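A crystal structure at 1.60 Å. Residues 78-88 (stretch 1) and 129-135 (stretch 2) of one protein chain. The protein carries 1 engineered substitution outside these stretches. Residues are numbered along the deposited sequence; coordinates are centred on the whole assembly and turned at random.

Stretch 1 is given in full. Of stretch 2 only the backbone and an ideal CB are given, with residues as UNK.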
# COMPACT_ATOMS: atom_id res chain seq x y z
N GLN B 78 6.46 1.91 -1.09
CA GLN B 78 7.87 1.65 -0.84
C GLN B 78 7.94 0.14 -0.64
O GLN B 78 7.56 -0.38 0.41
CB GLN B 78 8.36 2.37 0.41
CG GLN B 78 9.79 2.00 0.79
CD GLN B 78 10.31 2.79 1.97
OE1 GLN B 78 10.64 3.97 1.84
NE2 GLN B 78 10.36 2.16 3.14
N TRP B 79 8.45 -0.54 -1.65
CA TRP B 79 8.51 -1.99 -1.70
C TRP B 79 9.90 -2.60 -1.58
O TRP B 79 10.73 -2.43 -2.48
CB TRP B 79 7.85 -2.42 -3.01
CG TRP B 79 7.58 -3.87 -3.14
CD1 TRP B 79 8.49 -4.87 -3.27
CD2 TRP B 79 6.29 -4.49 -3.19
NE1 TRP B 79 7.85 -6.08 -3.40
CE2 TRP B 79 6.49 -5.87 -3.35
CE3 TRP B 79 4.97 -4.00 -3.11
CZ2 TRP B 79 5.44 -6.78 -3.44
CZ3 TRP B 79 3.92 -4.92 -3.20
CH2 TRP B 79 4.17 -6.29 -3.35
N ASP B 80 10.15 -3.32 -0.49
CA ASP B 80 11.45 -3.95 -0.27
C ASP B 80 11.68 -5.14 -1.18
O ASP B 80 10.83 -6.03 -1.27
CB ASP B 80 11.61 -4.42 1.17
CG ASP B 80 11.50 -3.30 2.18
OD1 ASP B 80 11.86 -2.15 1.86
OD2 ASP B 80 11.05 -3.58 3.31
N VAL B 81 12.83 -5.16 -1.85
CA VAL B 81 13.19 -6.26 -2.74
C VAL B 81 14.51 -6.87 -2.28
O VAL B 81 15.30 -6.22 -1.59
CB VAL B 81 13.33 -5.77 -4.19
CG1 VAL B 81 11.97 -5.32 -4.73
CG2 VAL B 81 14.32 -4.62 -4.25
N ILE B 82 14.75 -8.13 -2.65
CA ILE B 82 15.97 -8.82 -2.24
C ILE B 82 17.17 -8.48 -3.13
O ILE B 82 18.28 -8.25 -2.63
CB ILE B 82 15.77 -10.36 -2.29
CG1 ILE B 82 14.70 -10.78 -1.29
CG2 ILE B 82 17.07 -11.07 -1.95
CD1 ILE B 82 14.42 -12.27 -1.27
N ASP B 83 16.94 -8.45 -4.44
CA ASP B 83 18.01 -8.18 -5.40
C ASP B 83 17.50 -7.19 -6.44
O ASP B 83 16.98 -7.59 -7.48
CB ASP B 83 18.40 -9.48 -6.08
CG ASP B 83 19.90 -9.67 -6.17
OD1 ASP B 83 20.62 -8.68 -6.42
OD2 ASP B 83 20.34 -10.83 -6.01
N ILE B 84 17.67 -5.90 -6.17
CA ILE B 84 17.17 -4.85 -7.06
C ILE B 84 17.83 -4.74 -8.43
O ILE B 84 17.19 -4.36 -9.41
CB ILE B 84 17.21 -3.48 -6.34
CG1 ILE B 84 16.22 -2.51 -6.99
CG2 ILE B 84 18.61 -2.91 -6.37
CD1 ILE B 84 16.02 -1.23 -6.20
N GLU B 85 19.11 -5.09 -8.53
CA GLU B 85 19.82 -5.01 -9.80
C GLU B 85 19.17 -5.83 -10.92
O GLU B 85 18.87 -5.29 -11.99
CB GLU B 85 21.28 -5.44 -9.62
CG GLU B 85 22.15 -4.40 -8.95
CD GLU B 85 22.17 -3.09 -9.71
OE1 GLU B 85 22.08 -3.14 -10.96
OE2 GLU B 85 22.28 -2.02 -9.07
N PRO B 86 18.95 -7.14 -10.71
CA PRO B 86 18.33 -7.90 -11.80
C PRO B 86 16.90 -7.44 -12.10
O PRO B 86 16.45 -7.50 -13.24
CB PRO B 86 18.40 -9.35 -11.30
CG PRO B 86 18.47 -9.23 -9.81
CD PRO B 86 19.36 -8.03 -9.60
N LEU B 87 16.20 -6.98 -11.08
CA LEU B 87 14.84 -6.49 -11.28
C LEU B 87 14.88 -5.27 -12.20
O LEU B 87 14.17 -5.22 -13.21
CB LEU B 87 14.20 -6.10 -9.94
CG LEU B 87 12.86 -5.37 -9.97
CD1 LEU B 87 11.82 -6.16 -10.75
CD2 LEU B 87 12.39 -5.15 -8.53
N TYR B 88 15.72 -4.30 -11.86
CA TYR B 88 15.82 -3.08 -12.66
C TYR B 88 16.24 -3.34 -14.10
O TYR B 88 15.71 -2.72 -15.01
CB TYR B 88 16.80 -2.10 -12.03
CG TYR B 88 16.86 -0.76 -12.75
CD1 TYR B 88 15.77 0.10 -12.73
CD2 TYR B 88 18.01 -0.36 -13.43
CE1 TYR B 88 15.82 1.33 -13.38
CE2 TYR B 88 18.07 0.88 -14.08
CZ TYR B 88 16.96 1.72 -14.05
OH TYR B 88 16.99 2.94 -14.68
N UNK B 129 2.26 3.85 -8.58
CA UNK B 129 3.70 4.07 -8.47
C UNK B 129 4.32 3.19 -7.39
O UNK B 129 3.88 3.20 -6.24
CB UNK B 129 3.99 5.54 -8.17
N UNK B 130 5.34 2.43 -7.79
CA UNK B 130 6.07 1.55 -6.89
C UNK B 130 7.51 2.02 -6.78
O UNK B 130 8.17 2.27 -7.79
CB UNK B 130 6.01 0.10 -7.37
N UNK B 131 7.99 2.15 -5.55
CA UNK B 131 9.38 2.55 -5.33
C UNK B 131 10.05 1.31 -4.75
O UNK B 131 9.93 1.04 -3.55
CB UNK B 131 9.51 3.76 -4.41
N UNK B 132 10.74 0.56 -5.59
CA UNK B 132 11.43 -0.65 -5.14
C UNK B 132 12.72 -0.24 -4.44
O UNK B 132 13.46 0.61 -4.94
CB UNK B 132 11.72 -1.59 -6.31
N UNK B 133 12.97 -0.84 -3.28
CA UNK B 133 14.15 -0.51 -2.49
C UNK B 133 14.90 -1.74 -2.00
O UNK B 133 14.29 -2.75 -1.65
CB UNK B 133 13.75 0.35 -1.29
N UNK B 134 16.22 -1.62 -1.95
CA UNK B 134 17.06 -2.70 -1.43
C UNK B 134 18.08 -2.05 -0.50
O UNK B 134 18.83 -1.17 -0.92
CB UNK B 134 17.74 -3.49 -2.55
N UNK B 135 18.13 -2.50 0.75
CA UNK B 135 19.09 -1.96 1.69
C UNK B 135 20.45 -2.58 1.46
O UNK B 135 20.57 -3.63 0.82
CB UNK B 135 18.63 -2.19 3.13

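The backbone of 129-135 runs parallel to W79 and its neighbours as a β-strand. Three hydrogen bonds fix the register: W79 N to the O of residue 131 (2.9 Å), the N of residue 133 to W79 O (2.9 Å), and V81 N to the O of residue 133 (2.8 Å).

At position 129 nothing of stretch 1 comes within 5.5 Å of the ideal CB, so almost any residue would do; L129 makes no contact.

At position 130 CA-to-CB points sideways, and the ideal CB is 5.4 Å from W79 CB. A short side chain would fall short of the indole; a long apolar or aromatic one could reach it. F130 does so, its ring edge bringing CE1 to 3.6 Å from W79 CE3, with the ring planes oblique at 49°.

Position 131 pairs with Q78, and its CB lies on the same sheet face as that side chain, 4.5 Å from Q78 CA. Polar, long or β-branched residues would all suit. R131 lies there, and its NH2 is hydrogen-bonded elsewhere in the structure.

Position 132 points to the W79 side of the sheet. Its ideal CB is 4.1 Å from V81 CG1 and 4.2 Å from L87 CD2, an apolar setting that invites a large aliphatic or aromatic residue. In F132 a flat ring exploits several neighbours at once: its edge meets the face of W79 (CE1 to W79 CD1, 3.6 Å), L87 CD2 sits over its own face, 4.1 Å from the centroid in a CH-π contact, and V81 CG1 approaches CD1 at 3.4 Å.

Position 133 returns to the face of Q78 and D80. With D80 OD1 4.4 Å and Q78 CG 4.8 Å from the ideal CB, a small residue such as alanine, serine, cysteine or threonine is plausible. C133 places SG 3.7 Å from Q78 CG.

At position 134 CA-to-CB points toward stretch 1, with the ideal CB 3.8 Å from both V81 O and I84 CB. Beyond lies the first turn of the helix, where I84 N needs an acceptor and the D83 side chain makes no capping bond. Asparagine, glutamine or an acid could be considered, given sufficient reach. Q134 extends with chi1 and chi2 both t, and its OE1 accepts from I84 N at 2.9 Å. Water 2 joins OE1 to D83 OD1 and E85 N.

Position 135 has no stretch 1 atom within 5.5 Å of its ideal CB, so many polar residues would serve. It is D135, whose main-chain N is linked to V81 O through water 1.

Stretch 2 (129-135) LFRFCQD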
# COMPACT_ATOMS: atom_id res chain seq x y z
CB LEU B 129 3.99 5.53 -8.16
CG LEU B 129 3.68 6.52 -9.29
CD1 LEU B 129 3.92 7.93 -8.78
CD2 LEU B 129 4.57 6.22 -10.50
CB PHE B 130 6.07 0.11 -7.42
CG PHE B 130 4.80 -0.66 -7.16
CD1 PHE B 130 4.80 -1.72 -6.26
CD2 PHE B 130 3.62 -0.34 -7.81
CE1 PHE B 130 3.64 -2.46 -6.02
CE2 PHE B 130 2.46 -1.06 -7.58
CZ PHE B 130 2.47 -2.13 -6.68
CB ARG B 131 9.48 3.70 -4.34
CG ARG B 131 10.90 4.20 -4.13
CD ARG B 131 11.09 4.75 -2.73
NE ARG B 131 10.15 5.81 -2.37
CZ ARG B 131 10.35 7.10 -2.62
NH1 ARG B 131 11.45 7.50 -3.23
NH2 ARG B 131 9.45 8.00 -2.23
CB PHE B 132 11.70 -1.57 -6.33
CG PHE B 132 10.45 -2.19 -6.89
CD1 PHE B 132 9.74 -3.13 -6.15
CD2 PHE B 132 9.95 -1.79 -8.13
CE1 PHE B 132 8.55 -3.67 -6.64
CE2 PHE B 132 8.76 -2.33 -8.62
CZ PHE B 132 8.06 -3.27 -7.88
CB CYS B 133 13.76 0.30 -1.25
SG CYS B 133 12.74 1.75 -1.51
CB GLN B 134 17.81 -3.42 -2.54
CG GLN B 134 18.53 -4.66 -2.03
CD GLN B 134 19.67 -5.09 -2.92
OE1 GLN B 134 19.53 -5.19 -4.13
NE2 GLN B 134 20.83 -5.34 -2.31
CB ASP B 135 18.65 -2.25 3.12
CG ASP B 135 17.41 -1.48 3.52
OD1 ASP B 135 16.35 -1.71 2.91
OD2 ASP B 135 17.50 -0.64 4.43
O HOH W 1 16.17 -4.97 1.03
O HOH W 2 20.81 -6.01 -6.42
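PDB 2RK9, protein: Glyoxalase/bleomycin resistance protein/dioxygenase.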